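PDB 1LQT: NADPH-ferredoxin reductase FprA from Mycobacterium tuberculosis, which transfers electrons between NADP(H) and ferredoxin through a bound FAD and may supply electrons to P450 systems. Local coordinates for residues Gly156-Ala159 / Leu160-Arg164; Leu166-Asp169 / Pro170-Ala174; Leu210-Arg213 / Glu214-Asp217. All coordinates share one frame; numbering follows the deposited sequence. Where two conformers were deposited one is given.

In the fold
Contacts 1 and 3 both touch the NADP derivative, and their centres lie 11 Å apart. The start of helix 157-167 binds a pyrophosphate oxygen and, weakly, the ribose, while Glu-211 in contact 3 holds the carboxamide of the modified nicotinamide. The two contacts pack directly: Leu-160 CD1 lies 4.0 Å from Leu-212 CD2, and Arg-164 CG 3.9 Å from Leu-215 CD2. Contact 2 continues the chain from contact 1, with centres 14 Å apart, and turns it into the short helix 170-173. It is remote from the cofactors, the side chain of Thr-168 being about 13 Å from the dinucleotide, and does not touch contact 3.

Contact 1: residues Gly156-Ala159 / Leu160-Arg164; sequences GNVA and LDVAR. With ODP (4-oxo-nicotinamide-adenine dinucleotide phosphate), chain I.
Asp-161 N, Val-162 N and Ala-163 N donate to Asn-157 O, Val-158 O and Ala-159 O, successive i+4 bonds of the first turns of helix 157-167. On one flank the CG1 methyl of Val-158 lies 4.4 Å from CG2 of Val-162; both branched residues lean on helix 125-132. On another flank OD1 of Asn-157 meets CD1 of Leu-160 at 3.8 Å, the leucine going on to pack against Ile-196. With CG beside its own backbone N (chi1 -73°), Asn-157 presents CB to C4N and C5N of the nicotinamide ring, and its ND2 makes a weak bond of 3.1 Å to the ribose O2D; the same amide nitrogen is bound by Thr-208. The carboxylate of Asp-161 lies beside the added oxygen of the ring, OD1 standing 3.5 Å from O99, a close approach and not a bond. That OD1 is gripped twice by Arg-164, end-on: NH1 comes along its anti lone pair at 2.9 Å, whereas NH2 reaches it from above the carboxylate plane. OD1 itself lies in the plane of the guanidinium, whose NE pairs with Asp-56. At the helix start Val-158 N donates to the pyrophosphate oxygen O1N at 3.1 Å, 153° at the hydrogen, and Gly-156, at the N-cap and with no side chain, lets O1N come within 3.4 Å of its CA. Glycine at the turn, small Ala-159 in the first helical turn and an amide on the phosphate fit the GxGxxA pattern of a Rossmann-type dinucleotide-binding strand-turn-helix.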
loop_
_atom_site.group_PDB
_atom_site.type_symbol
_atom_site.label_atom_id
_atom_site.label_comp_id
_atom_site.label_asym_id
_atom_site.label_seq_id
_atom_site.Cartn_x
_atom_site.Cartn_y
_atom_site.Cartn_z
ATOM N N GLY A 156 -7.793 4.886 -9.233
ATOM C CA GLY A 156 -6.366 4.816 -9.056
ATOM C C GLY A 156 -5.813 3.483 -9.505
ATOM O O GLY A 156 -6.548 2.554 -9.862
ATOM N N ASN A 157 -4.494 3.370 -9.484
ATOM C CA ASN A 157 -3.887 2.143 -9.951
ATOM C C ASN A 157 -4.245 0.937 -9.092
ATOM O O ASN A 157 -4.210 -0.178 -9.595
ATOM C CB ASN A 157 -2.362 2.303 -10.042
ATOM C CG ASN A 157 -1.924 3.162 -11.203
ATOM O OD1 ASN A 157 -2.545 3.199 -12.250
ATOM N ND2 ASN A 157 -0.801 3.847 -11.016
ATOM N N VAL A 158 -4.574 1.120 -7.820
ATOM C CA VAL A 158 -4.957 -0.047 -7.041
ATOM C C VAL A 158 -6.258 -0.653 -7.589
ATOM O O VAL A 158 -6.463 -1.852 -7.565
ATOM C CB VAL A 158 -5.033 0.267 -5.541
ATOM C CG1 VAL A 158 -5.552 -0.938 -4.763
ATOM C CG2 VAL A 158 -3.675 0.692 -5.031
ATOM N N ALA A 159 -7.163 0.190 -8.105
ATOM C CA ALA A 159 -8.377 -0.324 -8.722
ATOM C C ALA A 159 -8.052 -1.234 -9.907
ATOM O O ALA A 159 -8.694 -2.245 -10.111
ATOM C CB ALA A 159 -9.277 0.807 -9.179
ATOM N N LEU A 160 -7.031 -0.851 -10.669
ATOM C CA LEU A 160 -6.598 -1.700 -11.770
ATOM C C LEU A 160 -6.027 -3.001 -11.250
ATOM O O LEU A 160 -6.320 -4.046 -11.818
ATOM C CB LEU A 160 -5.566 -0.993 -12.617
ATOM C CG LEU A 160 -6.013 0.296 -13.265
ATOM C CD1 LEU A 160 -4.878 0.884 -14.100
ATOM C CD2 LEU A 160 -7.256 0.093 -14.109
ATOM N N ASP A 161 -5.208 -2.963 -10.206
ATOM C CA ASP A 161 -4.664 -4.194 -9.651
ATOM C C ASP A 161 -5.806 -5.138 -9.256
ATOM O O ASP A 161 -5.782 -6.328 -9.561
ATOM C CB ASP A 161 -3.818 -3.925 -8.412
ATOM C CG ASP A 161 -2.435 -3.360 -8.676
ATOM O OD1 ASP A 161 -2.034 -3.221 -9.832
ATOM O OD2 ASP A 161 -1.713 -3.093 -7.688
ATOM N N VAL A 162 -6.810 -4.614 -8.551
ATOM C CA VAL A 162 -7.913 -5.449 -8.110
ATOM C C VAL A 162 -8.596 -6.092 -9.302
ATOM O O VAL A 162 -8.867 -7.291 -9.320
ATOM C CB VAL A 162 -8.896 -4.634 -7.288
ATOM C CG1 VAL A 162 -10.165 -5.379 -7.006
ATOM C CG2 VAL A 162 -8.262 -4.171 -5.972
ATOM N N ALA A 163 -8.876 -5.291 -10.318
ATOM C CA ALA A 163 -9.588 -5.792 -11.481
ATOM C C ALA A 163 -8.751 -6.849 -12.215
ATOM O O ALA A 163 -9.268 -7.861 -12.657
ATOM C CB ALA A 163 -9.926 -4.652 -12.386
ATOM N N ARG A 164 -7.449 -6.608 -12.337
ATOM C CA ARG A 164 -6.563 -7.594 -12.970
ATOM C C ARG A 164 -6.569 -8.910 -12.237
ATOM O O ARG A 164 -6.625 -9.967 -12.851
ATOM C CB ARG A 164 -5.123 -7.134 -13.042
ATOM C CG ARG A 164 -4.818 -6.069 -14.028
ATOM C CD ARG A 164 -3.317 -6.031 -14.508
ATOM N NE ARG A 164 -2.438 -6.222 -13.365
ATOM C CZ ARG A 164 -2.290 -5.325 -12.388
ATOM N NH1 ARG A 164 -2.757 -4.100 -12.505
ATOM N NH2 ARG A 164 -1.634 -5.712 -11.310
HETATM O O1X ODP I . -12.115 11.898 -7.590
HETATM P P2B ODP I . -10.831 11.393 -7.008
HETATM O O2X ODP I . -9.605 11.715 -7.837
HETATM O O3X ODP I . -10.638 11.790 -5.553
HETATM O O2B ODP I . -11.026 9.792 -7.054
HETATM C C2B ODP I . -10.241 8.901 -6.267
HETATM C C3B ODP I . -9.186 8.131 -7.027
HETATM O O3B ODP I . -9.685 7.737 -8.297
HETATM C C1B ODP I . -11.107 7.807 -5.760
HETATM N N9A ODP I . -12.035 8.136 -4.707
HETATM C C8A ODP I . -11.767 8.655 -3.465
HETATM N N7A ODP I . -12.859 8.768 -2.732
HETATM C C5A ODP I . -13.893 8.303 -3.510
HETATM C C4A ODP I . -13.375 7.919 -4.748
HETATM N N3A ODP I . -14.099 7.394 -5.768
HETATM C C2A ODP I . -15.413 7.282 -5.503
HETATM N N1A ODP I . -16.003 7.620 -4.323
HETATM C C6A ODP I . -15.245 8.136 -3.309
HETATM N N6A ODP I . -15.864 8.388 -2.148
HETATM O O4B ODP I . -10.177 6.852 -5.283
HETATM C C4B ODP I . -9.039 6.881 -6.158
HETATM C C5B ODP I . -7.785 6.872 -5.334
HETATM O O5B ODP I . -6.695 6.716 -6.213
HETATM P PA ODP I . -5.212 6.925 -5.662
HETATM O O1A ODP I . -4.300 6.809 -6.797
HETATM O O2A ODP I . -5.122 8.134 -4.818
HETATM O O3 ODP I . -5.061 5.708 -4.640
HETATM P PN ODP I . -4.733 4.126 -4.844
HETATM O O1N ODP I . -5.364 3.606 -6.077
HETATM O O2N ODP I . -5.059 3.539 -3.528
HETATM O O5D ODP I . -3.178 4.115 -5.100
HETATM C C5D ODP I . -2.295 4.558 -4.037
HETATM C C4D ODP I . -0.955 4.912 -4.645
HETATM O O4D ODP I . -0.207 3.755 -5.003
HETATM C C1D ODP I . 0.187 3.855 -6.373
HETATM C C2D ODP I . -0.768 4.798 -6.975
HETATM O O2D ODP I . -0.436 5.259 -8.235
HETATM C C3D ODP I . -1.085 5.768 -5.899
HETATM O O3D ODP I . -0.102 6.782 -5.915
HETATM N N1N ODP I . 0.415 2.582 -6.960
HETATM C C2N ODP I . 1.272 2.530 -8.084
HETATM C C3N ODP I . 1.201 1.447 -8.895
HETATM C C7N ODP I . 2.147 1.525 -10.101
HETATM N N7N ODP I . 2.098 0.506 -10.920
HETATM O O7N ODP I . 2.862 2.543 -10.220
HETATM C C4N ODP I . 0.303 0.384 -8.713
HETATM O O99 ODP I . 0.192 -0.598 -9.509
HETATM C C5N ODP I . -0.592 0.477 -7.551
HETATM C C6N ODP I . -0.525 1.602 -6.700
#

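Contact 2: residues Leu166-Asp169 / Pro170-Ala174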
loop_
_atom_site.group_PDB
_atom_site.type_symbol
_atom_site.label_atom_id
_atom_site.label_comp_id
_atom_site.label_asym_id
_atom_site.label_seq_id
_atom_site.Cartn_x
_atom_site.Cartn_y
_atom_site.Cartn_z
ATOM N N LEU A 166 -8.824 -10.151 -10.342
ATOM C CA LEU A 166 -10.123 -10.802 -10.475
ATOM C C LEU A 166 -10.360 -11.457 -11.829
ATOM O O LEU A 166 -11.147 -12.391 -11.922
ATOM C CB LEU A 166 -11.250 -9.797 -10.197
ATOM C CG LEU A 166 -11.395 -9.343 -8.737
ATOM C CD1 LEU A 166 -12.383 -8.177 -8.688
ATOM C CD2 LEU A 166 -11.862 -10.475 -7.836
ATOM N N LEU A 167 -9.686 -10.960 -12.861
ATOM C CA LEU A 167 -9.961 -11.373 -14.245
ATOM C C LEU A 167 -8.853 -12.135 -14.949
ATOM O O LEU A 167 -9.090 -12.764 -15.949
ATOM C CB LEU A 167 -10.324 -10.171 -15.090
ATOM C CG LEU A 167 -11.667 -9.531 -14.748
ATOM C CD1 LEU A 167 -11.849 -8.225 -15.473
ATOM C CD2 LEU A 167 -12.803 -10.442 -15.093
ATOM N N THR A 168 -7.650 -12.134 -14.387
ATOM C CA THR A 168 -6.540 -12.807 -15.043
ATOM C C THR A 168 -6.733 -14.316 -15.006
ATOM O O THR A 168 -7.234 -14.890 -14.048
ATOM C CB THR A 168 -5.214 -12.457 -14.349
ATOM O OG1 THR A 168 -4.910 -11.067 -14.547
ATOM C CG2 THR A 168 -4.034 -13.239 -14.910
ATOM N N ASP A 169 -6.370 -14.964 -16.091
ATOM C CA ASP A 169 -6.420 -16.418 -16.163
ATOM C C ASP A 169 -5.691 -16.987 -14.953
ATOM O O ASP A 169 -4.524 -16.669 -14.738
ATOM C CB ASP A 169 -5.702 -16.821 -17.459
ATOM C CG ASP A 169 -5.625 -18.306 -17.695
ATOM O OD1 ASP A 169 -6.040 -19.118 -16.844
ATOM O OD2 ASP A 169 -5.158 -18.742 -18.769
ATOM N N PRO A 170 -6.354 -17.785 -14.139
ATOM C CA PRO A 170 -5.681 -18.367 -12.979
ATOM C C PRO A 170 -4.431 -19.180 -13.319
ATOM O O PRO A 170 -3.548 -19.299 -12.473
ATOM C CB PRO A 170 -6.779 -19.194 -12.319
ATOM C CG PRO A 170 -7.775 -19.410 -13.405
ATOM C CD PRO A 170 -7.785 -18.126 -14.162
ATOM N N ASP A 171 -4.356 -19.737 -14.524
ATOM C CA ASP A 171 -3.157 -20.458 -14.907
ATOM C C ASP A 171 -1.953 -19.503 -14.979
ATOM O O ASP A 171 -0.813 -19.942 -14.808
ATOM C CB ASP A 171 -3.333 -21.109 -16.274
ATOM C CG ASP A 171 -4.247 -22.276 -16.258
ATOM O OD1 ASP A 171 -4.505 -22.877 -15.193
ATOM O OD2 ASP A 171 -4.752 -22.701 -17.321
ATOM N N VAL A 172 -2.200 -18.225 -15.274
ATOM C CA VAL A 172 -1.160 -17.222 -15.284
ATOM C C VAL A 172 -0.842 -16.847 -13.815
ATOM O O VAL A 172 0.332 -16.792 -13.423
ATOM C CB VAL A 172 -1.601 -16.003 -16.115
ATOM C CG1 VAL A 172 -0.672 -14.849 -15.948
ATOM C CG2 VAL A 172 -1.731 -16.412 -17.561
ATOM N N LEU A 173 -1.869 -16.604 -13.006
ATOM C CA LEU A 173 -1.623 -16.257 -11.624
ATOM C C LEU A 173 -0.929 -17.384 -10.863
ATOM O O LEU A 173 -0.203 -17.112 -9.903
ATOM C CB LEU A 173 -2.924 -15.849 -10.931
ATOM C CG LEU A 173 -3.601 -14.599 -11.486
ATOM C CD1 LEU A 173 -4.880 -14.364 -10.737
ATOM C CD2 LEU A 173 -2.690 -13.384 -11.413
ATOM N N ALA A 174 -1.107 -18.619 -11.310
ATOM C CA ALA A 174 -0.485 -19.750 -10.631
ATOM C C ALA A 174 1.028 -19.737 -10.705
ATOM O O ALA A 174 1.671 -20.480 -9.979
ATOM C CB ALA A 174 -1.063 -21.084 -11.167
HETATM O O HOH W 1 -5.069 -21.111 -19.529
#
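Thr-168 and Leu-173 lie obliquely to each other, the methyl of the threonine resting against the branch point of the leucine. Thr-168 CG2 is 3.7 Å from Leu-173 CG and equally close to CD2, and Val-172 CG1 joins the same methyl at 3.9 Å. The torsion that sets CG2 opposite the threonine's backbone N (chi1 -67° for OG1) sends the methyl to this apolar side while OG1 turns back to Arg-164 O in the preceding helical turn. Threonine therefore suits the place twice over, its hydroxyl serving the end of helix 157-167 and its methyl packing on Val-172 and Leu-173 of the next helix. Leu-173 continues inward onto Leu-183 and Leu-186 of helix 180-186.

Between the two helices Asp-169 is the N-cap of helix 170-173. Its OD1 accepts from Asp-171 N at 2.9 Å, the amide approaching from above the carboxylate plane, 59° out of it. Pro-170 follows naturally, since the first position of a helix needs no amide hydrogen and tolerates the ring. Asp-169 O takes two donors: Leu-173 N in the carbonyl plane at 3.2 Å, and Val-172 N from above that plane at 2.8 Å.

The carboxylates of Asp-169 and Asp-171 are turned 48° against each other, with OD1 of the first 3.8 Å from OD2 of the second. A water donates to both, to Asp-169 OD2 and to Asp-171 OD2, which probably eases the repulsion of these like charges. Arg-189 and Arg-187 add long, weak ion pairs to Asp-169 OD1 and Asp-171 OD1.

Contact 3: residues Leu210-Arg213 / Glu214-Asp217. With ODP (4-oxo-nicotinamide-adenine dinucleotide phosphate), chain I.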
loop_
_atom_site.group_PDB
_atom_site.type_symbol
_atom_site.label_atom_id
_atom_site.label_comp_id
_atom_site.label_asym_id
_atom_site.label_seq_id
_atom_site.Cartn_x
_atom_site.Cartn_y
_atom_site.Cartn_z
ATOM N N LEU A 210 1.356 3.036 -18.169
ATOM C CA LEU A 210 1.777 1.661 -18.363
ATOM C C LEU A 210 0.753 0.692 -17.813
ATOM O O LEU A 210 0.420 -0.324 -18.423
ATOM C CB LEU A 210 3.146 1.441 -17.741
ATOM C CG LEU A 210 3.627 -0.006 -17.779
ATOM C CD1 LEU A 210 3.844 -0.496 -19.183
ATOM C CD2 LEU A 210 4.915 -0.100 -16.982
ATOM N N GLU A 211 0.204 1.038 -16.660
ATOM C CA GLU A 211 -0.770 0.202 -16.008
ATOM C C GLU A 211 -2.047 0.095 -16.838
ATOM O O GLU A 211 -2.667 -0.956 -16.907
ATOM C CB GLU A 211 -1.009 0.734 -14.604
ATOM C CG GLU A 211 0.252 0.564 -13.739
ATOM C CD GLU A 211 1.479 1.462 -14.076
ATOM O OE1 GLU A 211 1.326 2.597 -14.656
ATOM O OE2 GLU A 211 2.654 1.030 -13.769
ATOM N N LEU A 212 -2.460 1.188 -17.477
ATOM C CA LEU A 212 -3.587 1.097 -18.401
ATOM C C LEU A 212 -3.242 0.263 -19.628
ATOM O O LEU A 212 -4.066 -0.516 -20.091
ATOM C CB LEU A 212 -4.026 2.486 -18.831
ATOM C CG LEU A 212 -4.785 3.322 -17.799
ATOM C CD1 LEU A 212 -4.975 4.728 -18.332
ATOM C CD2 LEU A 212 -6.119 2.641 -17.482
ATOM N N ARG A 213 -2.038 0.409 -20.148
ATOM C CA ARG A 213 -1.622 -0.344 -21.335
ATOM C C ARG A 213 -1.596 -1.835 -21.098
ATOM O O ARG A 213 -1.948 -2.612 -21.992
ATOM C CB ARG A 213 -0.258 0.115 -21.824
ATOM C CG ARG A 213 -0.198 1.464 -22.456
ATOM C CD ARG A 213 1.187 1.747 -23.092
ATOM N NE ARG A 213 1.351 3.141 -23.455
ATOM C CZ ARG A 213 0.906 3.675 -24.561
ATOM N NH1 ARG A 213 0.245 2.930 -25.447
ATOM N NH2 ARG A 213 1.116 4.971 -24.779
ATOM N N GLU A 214 -1.144 -2.216 -19.908
ATOM C CA GLU A 214 -1.012 -3.634 -19.551
ATOM C C GLU A 214 -2.299 -4.414 -19.627
ATOM O O GLU A 214 -2.271 -5.624 -19.798
ATOM C CB GLU A 214 -0.535 -3.812 -18.089
ATOM C CG GLU A 214 0.817 -3.321 -17.752
ATOM C CD GLU A 214 1.156 -3.537 -16.294
ATOM O OE1 GLU A 214 0.247 -3.682 -15.375
ATOM O OE2 GLU A 214 2.363 -3.498 -16.061
ATOM N N LEU A 215 -3.434 -3.730 -19.509
ATOM C CA LEU A 215 -4.712 -4.405 -19.531
ATOM C C LEU A 215 -4.936 -5.129 -20.869
ATOM O O LEU A 215 -5.668 -6.118 -20.905
ATOM C CB LEU A 215 -5.840 -3.411 -19.265
ATOM C CG LEU A 215 -5.698 -2.576 -17.977
ATOM C CD1 LEU A 215 -6.783 -1.556 -17.889
ATOM C CD2 LEU A 215 -5.658 -3.464 -16.751
ATOM N N ALA A 216 -4.336 -4.615 -21.933
ATOM C CA ALA A 216 -4.480 -5.191 -23.269
ATOM C C ALA A 216 -3.893 -6.581 -23.356
ATOM O O ALA A 216 -4.205 -7.333 -24.279
ATOM C CB ALA A 216 -3.816 -4.298 -24.296
ATOM N N ASP A 217 -3.031 -6.925 -22.413
ATOM C CA ASP A 217 -2.340 -8.216 -22.439
ATOM C C ASP A 217 -2.947 -9.292 -21.551
ATOM O O ASP A 217 -2.372 -10.365 -21.358
ATOM C CB ASP A 217 -0.878 -7.986 -22.097
ATOM C CG ASP A 217 -0.168 -7.158 -23.152
ATOM O OD1 ASP A 217 -0.508 -7.257 -24.355
ATOM O OD2 ASP A 217 0.759 -6.380 -22.884
HETATM O O1X ODP I . -12.115 11.898 -7.590
HETATM P P2B ODP I . -10.831 11.393 -7.008
HETATM O O2X ODP I . -9.605 11.715 -7.837
HETATM O O3X ODP I . -10.638 11.790 -5.553
HETATM O O2B ODP I . -11.026 9.792 -7.054
HETATM C C2B ODP I . -10.241 8.901 -6.267
HETATM C C3B ODP I . -9.186 8.131 -7.027
HETATM O O3B ODP I . -9.685 7.737 -8.297
HETATM C C1B ODP I . -11.107 7.807 -5.760
HETATM N N9A ODP I . -12.035 8.136 -4.707
HETATM C C8A ODP I . -11.767 8.655 -3.465
HETATM N N7A ODP I . -12.859 8.768 -2.732
HETATM C C5A ODP I . -13.893 8.303 -3.510
HETATM C C4A ODP I . -13.375 7.919 -4.748
HETATM N N3A ODP I . -14.099 7.394 -5.768
HETATM C C2A ODP I . -15.413 7.282 -5.503
HETATM N N1A ODP I . -16.003 7.620 -4.323
HETATM C C6A ODP I . -15.245 8.136 -3.309
HETATM N N6A ODP I . -15.864 8.388 -2.148
HETATM O O4B ODP I . -10.177 6.852 -5.283
HETATM C C4B ODP I . -9.039 6.881 -6.158
HETATM C C5B ODP I . -7.785 6.872 -5.334
HETATM O O5B ODP I . -6.695 6.716 -6.213
HETATM P PA ODP I . -5.212 6.925 -5.662
HETATM O O1A ODP I . -4.300 6.809 -6.797
HETATM O O2A ODP I . -5.122 8.134 -4.818
HETATM O O3 ODP I . -5.061 5.708 -4.640
HETATM P PN ODP I . -4.733 4.126 -4.844
HETATM O O1N ODP I . -5.364 3.606 -6.077
HETATM O O2N ODP I . -5.059 3.539 -3.528
HETATM O O5D ODP I . -3.178 4.115 -5.100
HETATM C C5D ODP I . -2.295 4.558 -4.037
HETATM C C4D ODP I . -0.955 4.912 -4.645
HETATM O O4D ODP I . -0.207 3.755 -5.003
HETATM C C1D ODP I . 0.187 3.855 -6.373
HETATM C C2D ODP I . -0.768 4.798 -6.975
HETATM O O2D ODP I . -0.436 5.259 -8.235
HETATM C C3D ODP I . -1.085 5.768 -5.899
HETATM O O3D ODP I . -0.102 6.782 -5.915
HETATM N N1N ODP I . 0.415 2.582 -6.960
HETATM C C2N ODP I . 1.272 2.530 -8.084
HETATM C C3N ODP I . 1.201 1.447 -8.895
HETATM C C7N ODP I . 2.147 1.525 -10.101
HETATM N N7N ODP I . 2.098 0.506 -10.920
HETATM O O7N ODP I . 2.862 2.543 -10.220
HETATM C C4N ODP I . 0.303 0.384 -8.713
HETATM O O99 ODP I . 0.192 -0.598 -9.509
HETATM C C5N ODP I . -0.592 0.477 -7.551
HETATM C C6N ODP I . -0.525 1.602 -6.700
HETATM O O HOH W 2 -2.434 -2.922 -15.056
HETATM O O HOH W 3 0.294 -3.668 -23.756
#
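Glu-214 sets CG beside its backbone N (chi1 -65°) and then runs extended, carrying its chain across Leu-210 at an angle, whereas Glu-211 bends at chi2 (70°) and turns its carboxylate to the nicotinamide. Glu-211 lies on helix 209-214, which leads toward strand 221-224 in the region of this Rossmann-type reductase built on the six-stranded parallel sheet, where the NADP derivative binds. Glu-211 OE2 accepts from the carboxamide N7N of the NADP derivative at 2.9 Å, and OE1 is held by Thr-208 OG1. A glutamate suits this place because one oxygen can take the amide hydrogen while the other is tied to the threonine that also binds Asn-157.

On the next turn CG of Glu-214 lies 3.1 Å from Leu-210 O, close beside the carbonyl to which Glu-214 N donates. Its OE2 approaches Leu-210 CG at 4.1 Å, and OE1 is bound by His-57 and by a water that also donates to Glu-211 O. OE2 of Glu-211 and OE2 of Glu-214 are 5.1 Å apart.

Leu-212 and Leu-215 form the buried side. Leu-212 CD2 meets Leu-215 CD1 at 4.3 Å, Leu-212 packing on Asn-248 of helix 243-256 and Leu-215 on Met-267 and Phe-269 of strand 265-270. The next two bonds span three residues: Leu-215 N reaches Leu-212 O only weakly, and Ala-216 N donates to Arg-213 O from above the carbonyl plane. The same Arg-213 O also accepts from a water at 3.0 Å, which gives its other hydrogen to Asp-217 OD2.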